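Local coordinates for odorant-binding protein (Phormia regina, PDB 5DIC) that binds long-chain fatty acids such as palmitic acid in a helical pocket and probably carries them in the fluid of the blowfly's oral disk, at residues Lys13-Glu18 and Phe53-Thr58; Val64-Val69 and Ala84-Cys89; Lys21-Ser26 and Ala95-Thr100; Glu71-His76 and Glu80-Ala85. One frame throughout, in Å; residues are numbered along the deposited sequence.

Contact 1 of 4, residues Lys13-Glu18 and Phe53-Thr58; sequences KVHFDE and FEKIGT. With PLM (palmitic acid), chain B.
The imidazole of H15 carries the backbone oxygen of K55 over one face, displaced toward the ring's rim, while E18 OE1 and the palmitate oxygen O2 lie at its edge, near the ring plane. H15 ND1 donates to E18 OE1, one helical turn on, at 2.7 Å and almost straight (176°), although the carboxylate is met from above its own plane. This bond fixes the ring's rotation, so that CD2 rests 3.6 Å from I56 CG2, itself 3.4 Å from palmitate O2. K55 lays CB against H15 ND1 and its CG 3.7 Å from E18 OE1; bent at chi2, the chain then leads away and donates to Q22. One face of F53 lies beneath palmitate CF, which sits over the ring centre, an apolar surface suited to an alkyl tail. G57, at positive phi, closes helix 43-55 in a Schellman motif, where a side chain would jam against the carbonyl oxygen of I56. The arrangement is typical of the helix-walled ligand pocket of the PBP/GOBP fold.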
loop_
_atom_site.group_PDB
_atom_site.type_symbol
_atom_site.label_atom_id
_atom_site.label_comp_id
_atom_site.label_asym_id
_atom_site.label_seq_id
_atom_site.Cartn_x
_atom_site.Cartn_y
_atom_site.Cartn_z
ATOM N N LYS A 13 7.913 6.611 7.842
ATOM C CA LYS A 13 9.157 6.050 8.349
ATOM C C LYS A 13 8.944 5.082 9.498
ATOM O O LYS A 13 9.549 4.024 9.543
ATOM C CB LYS A 13 10.118 7.164 8.722
ATOM C CG LYS A 13 11.370 6.704 9.385
ATOM C CD LYS A 13 12.231 5.803 8.534
ATOM C CE LYS A 13 13.552 5.564 9.251
ATOM N NZ LYS A 13 14.252 4.368 8.721
ATOM N N VAL A 14 8.072 5.437 10.436
ATOM C CA VAL A 14 7.772 4.543 11.527
ATOM C C VAL A 14 7.262 3.193 11.010
ATOM O O VAL A 14 7.693 2.125 11.463
ATOM C CB VAL A 14 6.751 5.171 12.488
ATOM C CG1 VAL A 14 6.201 4.146 13.478
ATOM C CG2 VAL A 14 7.398 6.328 13.274
ATOM N N HIS A 15 6.309 3.217 10.086
ATOM C CA HIS A 15 5.720 1.967 9.589
ATOM C C HIS A 15 6.682 1.221 8.686
ATOM O O HIS A 15 6.685 -0.025 8.644
ATOM C CB HIS A 15 4.380 2.236 8.909
ATOM C CG HIS A 15 3.374 2.859 9.805
ATOM N ND1 HIS A 15 3.073 2.367 11.054
ATOM C CD2 HIS A 15 2.574 3.937 9.616
ATOM C CE1 HIS A 15 2.120 3.110 11.595
ATOM N NE2 HIS A 15 1.810 4.075 10.746
ATOM N N PHE A 16 7.499 1.947 7.936
ATOM C CA PHE A 16 8.562 1.333 7.148
ATOM C C PHE A 16 9.444 0.465 8.062
ATOM O O PHE A 16 9.704 -0.714 7.798
ATOM C CB PHE A 16 9.365 2.416 6.417
ATOM C CG PHE A 16 10.528 1.885 5.632
ATOM C CD1 PHE A 16 11.740 1.626 6.248
ATOM C CD2 PHE A 16 10.414 1.669 4.272
ATOM C CE1 PHE A 16 12.824 1.139 5.522
ATOM C CE2 PHE A 16 11.488 1.179 3.549
ATOM C CZ PHE A 16 12.684 0.897 4.183
ATOM N N ASP A 17 9.928 1.059 9.144
ATOM C CA ASP A 17 10.778 0.329 10.067
ATOM C C ASP A 17 10.051 -0.860 10.692
ATOM O O ASP A 17 10.622 -1.961 10.820
ATOM C CB ASP A 17 11.307 1.266 11.162
ATOM C CG ASP A 17 12.320 2.269 10.656
ATOM O OD1 ASP A 17 12.841 2.124 9.553
ATOM O OD2 ASP A 17 12.610 3.211 11.406
ATOM N N GLU A 18 8.790 -0.667 11.066
ATOM C CA GLU A 18 8.021 -1.761 11.642
ATOM C C GLU A 18 7.937 -2.931 10.672
ATOM O O GLU A 18 8.057 -4.088 11.070
ATOM C CB GLU A 18 6.587 -1.316 11.958
ATOM C CG GLU A 18 6.446 -0.408 13.160
ATOM C CD GLU A 18 5.105 0.306 13.222
ATOM O OE1 GLU A 18 4.338 0.309 12.232
ATOM O OE2 GLU A 18 4.828 0.890 14.298
ATOM N N PHE A 53 0.434 -1.485 4.309
ATOM C CA PHE A 53 -0.984 -1.169 4.203
ATOM C C PHE A 53 -1.812 -1.618 5.372
ATOM O O PHE A 53 -2.805 -0.963 5.713
ATOM C CB PHE A 53 -1.510 -1.640 2.834
ATOM C CG PHE A 53 -0.907 -0.829 1.701
ATOM C CD1 PHE A 53 -1.104 0.543 1.628
ATOM C CD2 PHE A 53 -0.097 -1.427 0.766
ATOM C CE1 PHE A 53 -0.493 1.293 0.645
ATOM C CE2 PHE A 53 0.513 -0.702 -0.238
ATOM C CZ PHE A 53 0.319 0.669 -0.288
ATOM N N GLU A 54 -1.385 -2.691 6.017
ATOM C CA GLU A 54 -1.986 -3.085 7.290
ATOM C C GLU A 54 -1.702 -2.051 8.393
ATOM O O GLU A 54 -2.606 -1.631 9.121
ATOM C CB GLU A 54 -1.500 -4.470 7.714
ATOM C CG GLU A 54 -1.989 -5.600 6.836
ATOM C CD GLU A 54 -1.291 -6.928 7.058
ATOM O OE1 GLU A 54 -0.231 -6.964 7.732
ATOM O OE2 GLU A 54 -1.796 -7.953 6.530
ATOM N N LYS A 55 -0.431 -1.638 8.517
ATOM C CA LYS A 55 -0.071 -0.753 9.612
ATOM C C LYS A 55 -0.707 0.637 9.482
ATOM O O LYS A 55 -0.925 1.295 10.495
ATOM C CB LYS A 55 1.442 -0.599 9.695
ATOM C CG LYS A 55 2.233 -1.832 10.020
ATOM C CD LYS A 55 1.906 -2.464 11.348
ATOM C CE LYS A 55 2.763 -3.706 11.517
ATOM N NZ LYS A 55 2.416 -4.500 12.708
ATOM N N ILE A 56 -0.969 1.088 8.255
ATOM C CA ILE A 56 -1.644 2.377 8.098
ATOM C C ILE A 56 -3.166 2.235 8.148
ATOM O O ILE A 56 -3.856 3.241 8.000
ATOM C CB ILE A 56 -1.185 3.147 6.848
ATOM C CG1 ILE A 56 -1.640 2.489 5.548
ATOM C CG2 ILE A 56 0.319 3.322 6.856
ATOM C CD1 ILE A 56 -1.481 3.377 4.333
ATOM N N GLY A 57 -3.682 1.027 8.402
ATOM C CA GLY A 57 -5.091 0.854 8.640
ATOM C C GLY A 57 -5.928 0.671 7.392
ATOM O O GLY A 57 -7.167 0.686 7.486
ATOM N N THR A 58 -5.314 0.445 6.228
ATOM C CA THR A 58 -6.050 0.324 4.989
ATOM C C THR A 58 -6.376 -1.108 4.558
ATOM O O THR A 58 -7.172 -1.303 3.635
ATOM C CB THR A 58 -5.328 1.050 3.822
ATOM O OG1 THR A 58 -4.027 0.484 3.582
ATOM C CG2 THR A 58 -5.274 2.564 4.068
HETATM C C1 PLM B . 0.128 7.010 7.290
HETATM O O1 PLM B . -1.067 7.098 6.901
HETATM O O2 PLM B . 0.442 6.401 8.328
HETATM C C2 PLM B . 1.275 7.584 6.496
HETATM C C3 PLM B . 0.856 8.092 5.123
HETATM C C4 PLM B . 0.553 6.950 4.176
HETATM C C5 PLM B . 0.506 7.493 2.759
HETATM C C6 PLM B . -0.106 6.490 1.809
HETATM C C7 PLM B . -1.608 6.452 1.979
HETATM C C8 PLM B . -2.130 5.604 0.848
HETATM C C9 PLM B . -3.456 5.034 1.290
HETATM C CA PLM B . -4.285 4.423 0.171
HETATM C CB PLM B . -4.452 2.918 0.225
HETATM C CC PLM B . -4.820 2.334 -1.134
HETATM C CD PLM B . -3.958 1.118 -1.467
HETATM C CE PLM B . -4.198 -0.083 -0.532
HETATM C CF PLM B . -3.405 -1.318 -0.999
HETATM C CG PLM B . -3.634 -2.581 -0.183
#

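Contact 2 of 4, residues Val64-Val69 and Ala84-Cys89; sequences VQEAVV and AALDKC
Apolar contacts dominate here, and all converge on one methyl: L86 CD2 lies 3.6 Å from V64 CG1 and 4.0 Å from V69 CG1. With CG anti to its carbonyl carbon (chi1 -77°), L86 extends across to the other segment, where the short, branched valines present methyls to its CD2 close to their own backbone. The third partner of the methyl is the aliphatic part of E66, whose CG is 4.0 Å from L86 CD2; the extended chain then takes the carboxylate onward to a salt bridge with K90. No hydrogen bond crosses between the segments; within one of them, the carbonyl oxygen of Q65, at the N-cap position, accepts from V69 N at 3.1 Å. The contact ties the end of strand 63-64 and the first turn of helix 66-77 to helix 79-89. Helix 97-113 adjoins both sides, through I104 on V64 and F108 on L86, and the C89-C107 disulfide fastens it to helix 79-89.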
loop_
_atom_site.group_PDB
_atom_site.type_symbol
_atom_site.label_atom_id
_atom_site.label_comp_id
_atom_site.label_asym_id
_atom_site.label_seq_id
_atom_site.Cartn_x
_atom_site.Cartn_y
_atom_site.Cartn_z
ATOM N N VAL A 64 -9.960 -4.606 2.199
ATOM C CA VAL A 64 -9.675 -3.177 2.169
ATOM C C VAL A 64 -10.570 -2.432 3.141
ATOM O O VAL A 64 -11.798 -2.643 3.162
ATOM C CB VAL A 64 -9.781 -2.629 0.748
ATOM C CG1 VAL A 64 -9.542 -1.139 0.746
ATOM C CG2 VAL A 64 -8.824 -3.352 -0.193
ATOM N N GLN A 65 -9.955 -1.583 3.968
ATOM C CA GLN A 65 -10.684 -0.811 4.982
ATOM C C GLN A 65 -11.123 0.498 4.344
ATOM O O GLN A 65 -10.337 1.448 4.232
ATOM C CB GLN A 65 -9.844 -0.584 6.209
ATOM C CG GLN A 65 -9.360 -1.876 6.825
ATOM C CD GLN A 65 -10.476 -2.818 7.132
ATOM O OE1 GLN A 65 -11.452 -2.424 7.804
ATOM N NE2 GLN A 65 -10.444 -4.025 6.541
ATOM N N GLU A 66 -12.349 0.509 3.833
ATOM C CA GLU A 66 -12.749 1.532 2.880
ATOM C C GLU A 66 -12.790 2.935 3.481
ATOM O O GLU A 66 -12.388 3.889 2.822
ATOM C CB GLU A 66 -14.109 1.182 2.293
ATOM C CG GLU A 66 -14.073 -0.139 1.552
ATOM C CD GLU A 66 -15.378 -0.531 0.954
ATOM O OE1 GLU A 66 -16.195 0.364 0.638
ATOM O OE2 GLU A 66 -15.569 -1.755 0.809
ATOM N N ALA A 67 -13.248 3.070 4.710
ATOM C CA ALA A 67 -13.323 4.379 5.316
ATOM C C ALA A 67 -11.942 5.006 5.475
ATOM O O ALA A 67 -11.792 6.217 5.312
ATOM C CB ALA A 67 -14.054 4.321 6.662
ATOM N N VAL A 68 -10.939 4.191 5.786
ATOM C CA VAL A 68 -9.590 4.693 5.951
ATOM C C VAL A 68 -8.986 5.088 4.612
ATOM O O VAL A 68 -8.377 6.148 4.491
ATOM C CB VAL A 68 -8.705 3.709 6.726
ATOM C CG1 VAL A 68 -7.298 4.244 6.830
ATOM C CG2 VAL A 68 -9.275 3.445 8.108
ATOM N N VAL A 69 -9.206 4.261 3.598
ATOM C CA VAL A 69 -8.758 4.614 2.254
ATOM C C VAL A 69 -9.378 5.945 1.832
ATOM O O VAL A 69 -8.687 6.798 1.298
ATOM C CB VAL A 69 -9.079 3.475 1.268
ATOM C CG1 VAL A 69 -8.826 3.935 -0.158
ATOM C CG2 VAL A 69 -8.259 2.243 1.606
ATOM N N ALA A 84 -14.659 4.828 -6.840
ATOM C CA ALA A 84 -14.620 4.032 -8.043
ATOM C C ALA A 84 -13.425 3.074 -8.007
ATOM O O ALA A 84 -13.536 1.905 -8.392
ATOM C CB ALA A 84 -14.556 4.921 -9.276
ATOM N N ALA A 85 -12.276 3.542 -7.527
ATOM C CA ALA A 85 -11.095 2.672 -7.404
ATOM C C ALA A 85 -11.333 1.563 -6.382
ATOM O O ALA A 85 -10.949 0.409 -6.600
ATOM C CB ALA A 85 -9.900 3.490 -6.979
ATOM N N LEU A 86 -12.006 1.891 -5.284
ATOM C CA LEU A 86 -12.402 0.871 -4.326
ATOM C C LEU A 86 -13.285 -0.178 -4.968
ATOM O O LEU A 86 -13.078 -1.377 -4.768
ATOM C CB LEU A 86 -13.117 1.496 -3.117
ATOM C CG LEU A 86 -12.182 2.162 -2.105
ATOM C CD1 LEU A 86 -12.947 3.147 -1.260
ATOM C CD2 LEU A 86 -11.502 1.136 -1.251
ATOM N N ASP A 87 -14.271 0.256 -5.758
ATOM C CA ASP A 87 -15.178 -0.697 -6.361
ATOM C C ASP A 87 -14.447 -1.662 -7.273
ATOM O O ASP A 87 -14.798 -2.844 -7.375
ATOM C CB ASP A 87 -16.255 0.016 -7.173
ATOM C CG ASP A 87 -17.375 0.587 -6.314
ATOM O OD1 ASP A 87 -17.541 0.165 -5.150
ATOM O OD2 ASP A 87 -18.119 1.441 -6.832
ATOM N N LYS A 88 -13.439 -1.152 -7.963
ATOM C CA LYS A 88 -12.672 -1.961 -8.905
ATOM C C LYS A 88 -11.586 -2.830 -8.291
ATOM O O LYS A 88 -11.264 -3.886 -8.857
ATOM C CB LYS A 88 -12.068 -1.041 -9.942
ATOM C CG LYS A 88 -13.165 -0.410 -10.771
ATOM C CD LYS A 88 -12.917 -0.450 -12.262
ATOM C CE LYS A 88 -12.041 0.702 -12.711
ATOM N NZ LYS A 88 -11.758 0.602 -14.169
ATOM N N CYS A 89 -11.051 -2.431 -7.146
ATOM C CA CYS A 89 -9.868 -3.085 -6.623
ATOM C C CYS A 89 -10.052 -3.872 -5.356
ATOM O O CYS A 89 -9.195 -4.700 -5.015
ATOM C CB CYS A 89 -8.790 -2.037 -6.389
ATOM S SG CYS A 89 -8.246 -1.190 -7.898
#

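Contact 3 of 4, residues Lys21-Ser26 and Ala95-Thr100; sequences KQEKVS and ADRCDT
The backbones stay well apart, with CA of E23 and CA of C98 9.9 Å from each other, so long side chains must span the gap between the end of helix 6-22 and the start of helix 97-113. E23 and R97 come from opposite directions and join end-on in a two-pronged salt bridge. R97 NH1 donates to E23 OE1 at 3.1 Å, nearly straight and in the guanidinium plane, on the syn side of the oxygen but tilted out of the carboxylate plane. R97 NH2 reaches E23 OE2 at 2.9 Å from above the carboxylate, whose plane is turned 37° from the guanidinium. OE2 also accepts from Q22 NE2 at 2.9 Å, on the opposite face, so two donors grip one oxygen. An extended chain with CG anti to its backbone N (chi1 162°) gives R97 its span, while E23 bends at chi2. R97 NH2 has a second anionic partner in E54, and Q22 OE1 turns to K55, both on helix 43-55. K24, at positive phi, is the C-prime residue of a Schellman motif, and D96 OD1 caps D99 N. This surface cluster lies beside the C47-C98 disulfide, one of the three characteristic of classical insect odorant-binding proteins.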
loop_
_atom_site.group_PDB
_atom_site.type_symbol
_atom_site.label_atom_id
_atom_site.label_comp_id
_atom_site.label_asym_id
_atom_site.label_seq_id
_atom_site.Cartn_x
_atom_site.Cartn_y
_atom_site.Cartn_z
ATOM N N LYS A 21 11.155 -5.013 9.870
ATOM C CA LYS A 21 11.368 -5.980 10.945
ATOM C C LYS A 21 10.355 -7.138 10.880
ATOM O O LYS A 21 10.731 -8.307 10.864
ATOM C CB LYS A 21 11.280 -5.282 12.295
ATOM C CG LYS A 21 11.543 -6.209 13.465
ATOM C CD LYS A 21 11.541 -5.477 14.807
ATOM C CE LYS A 21 11.809 -6.438 15.952
ATOM N NZ LYS A 21 11.862 -5.742 17.267
ATOM N N GLN A 22 9.070 -6.806 10.799
ATOM C CA GLN A 22 8.022 -7.818 10.902
ATOM C C GLN A 22 8.072 -8.813 9.757
ATOM O O GLN A 22 7.872 -10.024 9.947
ATOM C CB GLN A 22 6.642 -7.164 10.923
ATOM C CG GLN A 22 5.502 -8.134 11.117
ATOM C CD GLN A 22 4.191 -7.429 11.267
ATOM O OE1 GLN A 22 3.929 -6.804 12.274
ATOM N NE2 GLN A 22 3.377 -7.467 10.220
ATOM N N GLU A 23 8.372 -8.314 8.551
ATOM C CA GLU A 23 8.394 -9.160 7.354
ATOM C C GLU A 23 9.802 -9.636 6.982
ATOM O O GLU A 23 10.002 -10.219 5.926
ATOM C CB GLU A 23 7.698 -8.478 6.195
ATOM C CG GLU A 23 6.309 -7.949 6.546
ATOM C CD GLU A 23 5.276 -8.975 6.959
ATOM O OE1 GLU A 23 5.287 -10.105 6.431
ATOM O OE2 GLU A 23 4.385 -8.594 7.751
ATOM N N LYS A 24 10.768 -9.413 7.874
ATOM C CA LYS A 24 12.102 -10.001 7.725
ATOM C C LYS A 24 12.733 -9.623 6.394
ATOM O O LYS A 24 13.344 -10.434 5.716
ATOM C CB LYS A 24 12.080 -11.500 7.967
ATOM C CG LYS A 24 11.612 -11.825 9.364
ATOM C CD LYS A 24 11.504 -13.313 9.599
ATOM C CE LYS A 24 11.220 -13.569 11.063
ATOM N NZ LYS A 24 9.888 -13.077 11.483
ATOM N N VAL A 25 12.600 -8.353 6.044
ATOM C CA VAL A 25 13.088 -7.836 4.774
ATOM C C VAL A 25 14.615 -7.716 4.845
ATOM O O VAL A 25 15.137 -7.245 5.852
ATOM C CB VAL A 25 12.406 -6.479 4.508
ATOM C CG1 VAL A 25 12.884 -5.823 3.239
ATOM C CG2 VAL A 25 10.871 -6.591 4.540
ATOM N N SER A 26 15.321 -8.145 3.793
ATOM C CA SER A 26 16.771 -8.047 3.802
ATOM C C SER A 26 17.221 -6.599 3.676
ATOM O O SER A 26 16.466 -5.728 3.260
ATOM C CB SER A 26 17.372 -8.839 2.645
ATOM O OG SER A 26 17.220 -8.160 1.408
ATOM N N ALA A 95 -2.299 -15.094 -4.434
ATOM C CA ALA A 95 -1.929 -16.487 -4.120
ATOM C C ALA A 95 -1.816 -16.768 -2.614
ATOM O O ALA A 95 -1.890 -17.910 -2.184
ATOM C CB ALA A 95 -0.621 -16.830 -4.815
ATOM N N ASP A 96 -1.599 -15.711 -1.827
ATOM C CA ASP A 96 -1.365 -15.764 -0.385
ATOM C C ASP A 96 -1.537 -14.334 0.151
ATOM O O ASP A 96 -1.754 -13.405 -0.639
ATOM C CB ASP A 96 -0.010 -16.422 -0.046
ATOM C CG ASP A 96 1.179 -15.734 -0.680
ATOM O OD1 ASP A 96 1.133 -14.509 -0.921
ATOM O OD2 ASP A 96 2.219 -16.427 -0.872
ATOM N N ARG A 97 -1.380 -14.149 1.462
ATOM C CA ARG A 97 -1.550 -12.826 2.077
ATOM C C ARG A 97 -0.744 -11.754 1.335
ATOM O O ARG A 97 -1.243 -10.650 1.021
ATOM C CB ARG A 97 -1.113 -12.866 3.539
ATOM C CG ARG A 97 -0.839 -11.494 4.148
ATOM C CD ARG A 97 -0.472 -11.557 5.619
ATOM N NE ARG A 97 0.040 -10.284 6.119
ATOM C CZ ARG A 97 1.330 -10.001 6.270
ATOM N NH1 ARG A 97 2.286 -10.864 5.980
ATOM N NH2 ARG A 97 1.647 -8.810 6.723
ATOM N N CYS A 98 0.527 -12.043 1.098
ATOM C CA CYS A 98 1.417 -11.013 0.548
ATOM C C CYS A 98 1.153 -10.729 -0.919
ATOM O O CYS A 98 1.229 -9.579 -1.377
ATOM C CB CYS A 98 2.861 -11.381 0.817
ATOM S SG CYS A 98 3.210 -11.554 2.562
ATOM N N ASP A 99 0.859 -11.768 -1.670
ATOM C CA ASP A 99 0.513 -11.570 -3.079
ATOM C C ASP A 99 -0.826 -10.846 -3.234
ATOM O O ASP A 99 -1.001 -10.038 -4.135
ATOM C CB ASP A 99 0.557 -12.911 -3.804
ATOM C CG ASP A 99 0.444 -12.778 -5.299
ATOM O OD1 ASP A 99 1.260 -12.070 -5.921
ATOM O OD2 ASP A 99 -0.505 -13.370 -5.836
ATOM N N THR A 100 -1.782 -11.127 -2.356
ATOM C CA THR A 100 -3.041 -10.368 -2.332
ATOM C C THR A 100 -2.830 -8.876 -2.087
ATOM O O THR A 100 -3.334 -8.042 -2.832
ATOM C CB THR A 100 -4.001 -10.961 -1.284
ATOM O OG1 THR A 100 -4.390 -12.259 -1.745
ATOM C CG2 THR A 100 -5.233 -10.071 -1.040
#

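Contact 4 of 4, residues Glu71-His76 and Glu80-Ala85; sequences EKLSPH and EKVKAA. With PLM (palmitic acid), chain B.
Palmitate O1 receives K72 NZ at 2.6 Å, a short hydrogen bond that probably pairs an ammonium with a carboxylate. Lysine suits this place because it is long and probably positively charged, opposite the acid head; its extended chain, bent at chi4 (-76°), delivers NZ to O1. The next residue, L73, serves both the ligand and the neighbouring helix. Its CD1 methyl touches palmitate CA at 3.5 Å. Nearer the backbone, L73 CB packs against V82 CG2 at 3.7 Å. V82 points toward the other helix, and its CG2 methyl, set anti to the carbonyl carbon, also lies 3.9 Å from S74 N. The small S74 lets the helices approach, its OG lying 4.0 Å from V82 CB while making a weak hydrogen bond back to the carbonyl oxygen of L70. P75 has no amide hydrogen to give, in keeping with the kink of the helix here. This is the apolar seam of a helical hairpin, helix 66-77 against helix 79-89, joined by a very short turn. V82 also touches V69, L70 and F77 of the first helix, and A85 meets F108 and A111 of helix 97-113.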
loop_
_atom_site.group_PDB
_atom_site.type_symbol
_atom_site.label_atom_id
_atom_site.label_comp_id
_atom_site.label_asym_id
_atom_site.label_seq_id
_atom_site.Cartn_x
_atom_site.Cartn_y
_atom_site.Cartn_z
ATOM N N GLU A 71 -10.591 8.345 3.760
ATOM C CA GLU A 71 -10.056 9.444 4.573
ATOM C C GLU A 71 -8.702 9.915 4.051
ATOM O O GLU A 71 -8.427 11.119 4.001
ATOM C CB GLU A 71 -9.909 9.048 6.033
ATOM C CG GLU A 71 -9.416 10.164 6.966
ATOM C CD GLU A 71 -10.438 11.256 7.199
ATOM O OE1 GLU A 71 -11.651 11.012 7.021
ATOM O OE2 GLU A 71 -10.018 12.364 7.590
ATOM N N LYS A 72 -7.867 8.959 3.679
ATOM C CA LYS A 72 -6.513 9.272 3.268
ATOM C C LYS A 72 -6.392 9.763 1.844
ATOM O O LYS A 72 -5.506 10.571 1.542
ATOM C CB LYS A 72 -5.572 8.126 3.553
ATOM C CG LYS A 72 -5.423 7.855 5.051
ATOM C CD LYS A 72 -4.430 6.732 5.317
ATOM C CE LYS A 72 -4.362 6.389 6.776
ATOM N NZ LYS A 72 -3.596 7.377 7.547
ATOM N N LEU A 73 -7.229 9.270 0.928
ATOM C CA LEU A 73 -7.072 9.566 -0.476
ATOM C C LEU A 73 -8.092 10.538 -1.044
ATOM O O LEU A 73 -7.799 11.205 -2.046
ATOM C CB LEU A 73 -7.122 8.303 -1.327
ATOM C CG LEU A 73 -6.067 7.243 -1.087
ATOM C CD1 LEU A 73 -6.270 6.126 -2.090
ATOM C CD2 LEU A 73 -4.672 7.822 -1.213
ATOM N N SER A 74 -9.278 10.646 -0.453
ATOM C CA SER A 74 -10.320 11.494 -1.069
ATOM C C SER A 74 -9.922 12.967 -1.192
ATOM O O SER A 74 -10.198 13.570 -2.211
ATOM C CB SER A 74 -11.681 11.373 -0.371
ATOM O OG SER A 74 -12.226 10.092 -0.573
ATOM N N PRO A 75 -9.286 13.556 -0.162
ATOM C CA PRO A 75 -9.021 14.996 -0.285
ATOM C C PRO A 75 -8.210 15.355 -1.519
ATOM O O PRO A 75 -8.510 16.358 -2.177
ATOM C CB PRO A 75 -8.336 15.338 1.047
ATOM C CG PRO A 75 -8.944 14.333 2.019
ATOM C CD PRO A 75 -9.004 13.061 1.195
ATOM N N HIS A 76 -7.203 14.550 -1.838
ATOM C CA HIS A 76 -6.375 14.856 -2.996
ATOM C C HIS A 76 -6.941 14.308 -4.313
ATOM O O HIS A 76 -6.773 14.945 -5.361
ATOM C CB HIS A 76 -4.934 14.343 -2.825
ATOM C CG HIS A 76 -4.075 14.630 -4.019
ATOM N ND1 HIS A 76 -3.709 15.909 -4.374
ATOM C CD2 HIS A 76 -3.624 13.827 -5.015
ATOM C CE1 HIS A 76 -3.055 15.879 -5.518
ATOM N NE2 HIS A 76 -2.979 14.625 -5.920
ATOM N N GLU A 80 -15.478 10.588 -5.329
ATOM C CA GLU A 80 -16.037 9.669 -6.286
ATOM C C GLU A 80 -14.960 8.851 -6.979
ATOM O O GLU A 80 -15.140 7.632 -7.223
ATOM C CB GLU A 80 -16.943 10.376 -7.304
ATOM C CG GLU A 80 -17.563 9.408 -8.314
ATOM C CD GLU A 80 -16.685 9.117 -9.537
ATOM O OE1 GLU A 80 -15.987 10.034 -10.030
ATOM O OE2 GLU A 80 -16.700 7.954 -10.010
ATOM N N LYS A 81 -13.828 9.471 -7.291
ATOM C CA LYS A 81 -12.733 8.745 -7.933
ATOM C C LYS A 81 -12.148 7.643 -7.035
ATOM O O LYS A 81 -11.855 6.530 -7.490
ATOM C CB LYS A 81 -11.650 9.714 -8.410
ATOM C CG LYS A 81 -12.175 10.599 -9.546
ATOM C CD LYS A 81 -11.390 11.870 -9.815
ATOM C CE LYS A 81 -12.035 12.687 -10.942
ATOM N NZ LYS A 81 -11.604 14.113 -11.009
ATOM N N VAL A 82 -12.032 7.933 -5.749
ATOM C CA VAL A 82 -11.528 6.948 -4.819
ATOM C C VAL A 82 -12.572 5.840 -4.621
ATOM O O VAL A 82 -12.227 4.656 -4.590
ATOM C CB VAL A 82 -11.117 7.581 -3.482
ATOM C CG1 VAL A 82 -10.682 6.504 -2.498
ATOM C CG2 VAL A 82 -9.955 8.533 -3.717
ATOM N N LYS A 83 -13.862 6.196 -4.555
ATOM C CA LYS A 83 -14.927 5.169 -4.448
ATOM C C LYS A 83 -14.924 4.260 -5.667
ATOM O O LYS A 83 -15.108 3.051 -5.550
ATOM C CB LYS A 83 -16.299 5.834 -4.283
ATOM C CG LYS A 83 -16.497 6.412 -2.896
ATOM C CD LYS A 83 -17.850 7.059 -2.697
ATOM C CE LYS A 83 -18.034 7.459 -1.248
ATOM N NZ LYS A 83 -19.335 8.133 -0.977
ATOM N N ALA A 84 -14.659 4.828 -6.840
ATOM C CA ALA A 84 -14.620 4.032 -8.043
ATOM C C ALA A 84 -13.425 3.074 -8.007
ATOM O O ALA A 84 -13.536 1.905 -8.392
ATOM C CB ALA A 84 -14.556 4.921 -9.276
ATOM N N ALA A 85 -12.276 3.542 -7.527
ATOM C CA ALA A 85 -11.095 2.672 -7.404
ATOM C C ALA A 85 -11.333 1.563 -6.382
ATOM O O ALA A 85 -10.949 0.409 -6.600
ATOM C CB ALA A 85 -9.900 3.490 -6.979
HETATM C C1 PLM B . 0.128 7.010 7.290
HETATM O O1 PLM B . -1.067 7.098 6.901
HETATM O O2 PLM B . 0.442 6.401 8.328
HETATM C C2 PLM B . 1.275 7.584 6.496
HETATM C C3 PLM B . 0.856 8.092 5.123
HETATM C C4 PLM B . 0.553 6.950 4.176
HETATM C C5 PLM B . 0.506 7.493 2.759
HETATM C C6 PLM B . -0.106 6.490 1.809
HETATM C C7 PLM B . -1.608 6.452 1.979
HETATM C C8 PLM B . -2.130 5.604 0.848
HETATM C C9 PLM B . -3.456 5.034 1.290
HETATM C CA PLM B . -4.285 4.423 0.171
HETATM C CB PLM B . -4.452 2.918 0.225
HETATM C CC PLM B . -4.820 2.334 -1.134
HETATM C CD PLM B . -3.958 1.118 -1.467
HETATM C CE PLM B . -4.198 -0.083 -0.532
HETATM C CF PLM B . -3.405 -1.318 -0.999
HETATM C CG PLM B . -3.634 -2.581 -0.183
#

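Contacts 2 and 4 are both buried and pair the same two helices, 66-77 and 79-89, at neighbouring levels; they share A84 and A85 and are apolar between their segments. Contact 3 is the surface member, bound by charge, while contact 1 is partly buried and sets an imidazole against the aliphatic parts of K55 and I56, with its edge given to E18 and the ligand. Contacts 1 and 3 both use helix 6-22 and are joined by polar side chains of helix 43-55. Contact 1 reaches contact 2 where T58 O probably accepts a hydrogen bond from Q65 N. Contacts 1 and 4 hold the same palmitate, about 20 Å apart between centres. Contacts 3 and 4 are on opposite sides of the chain's centre.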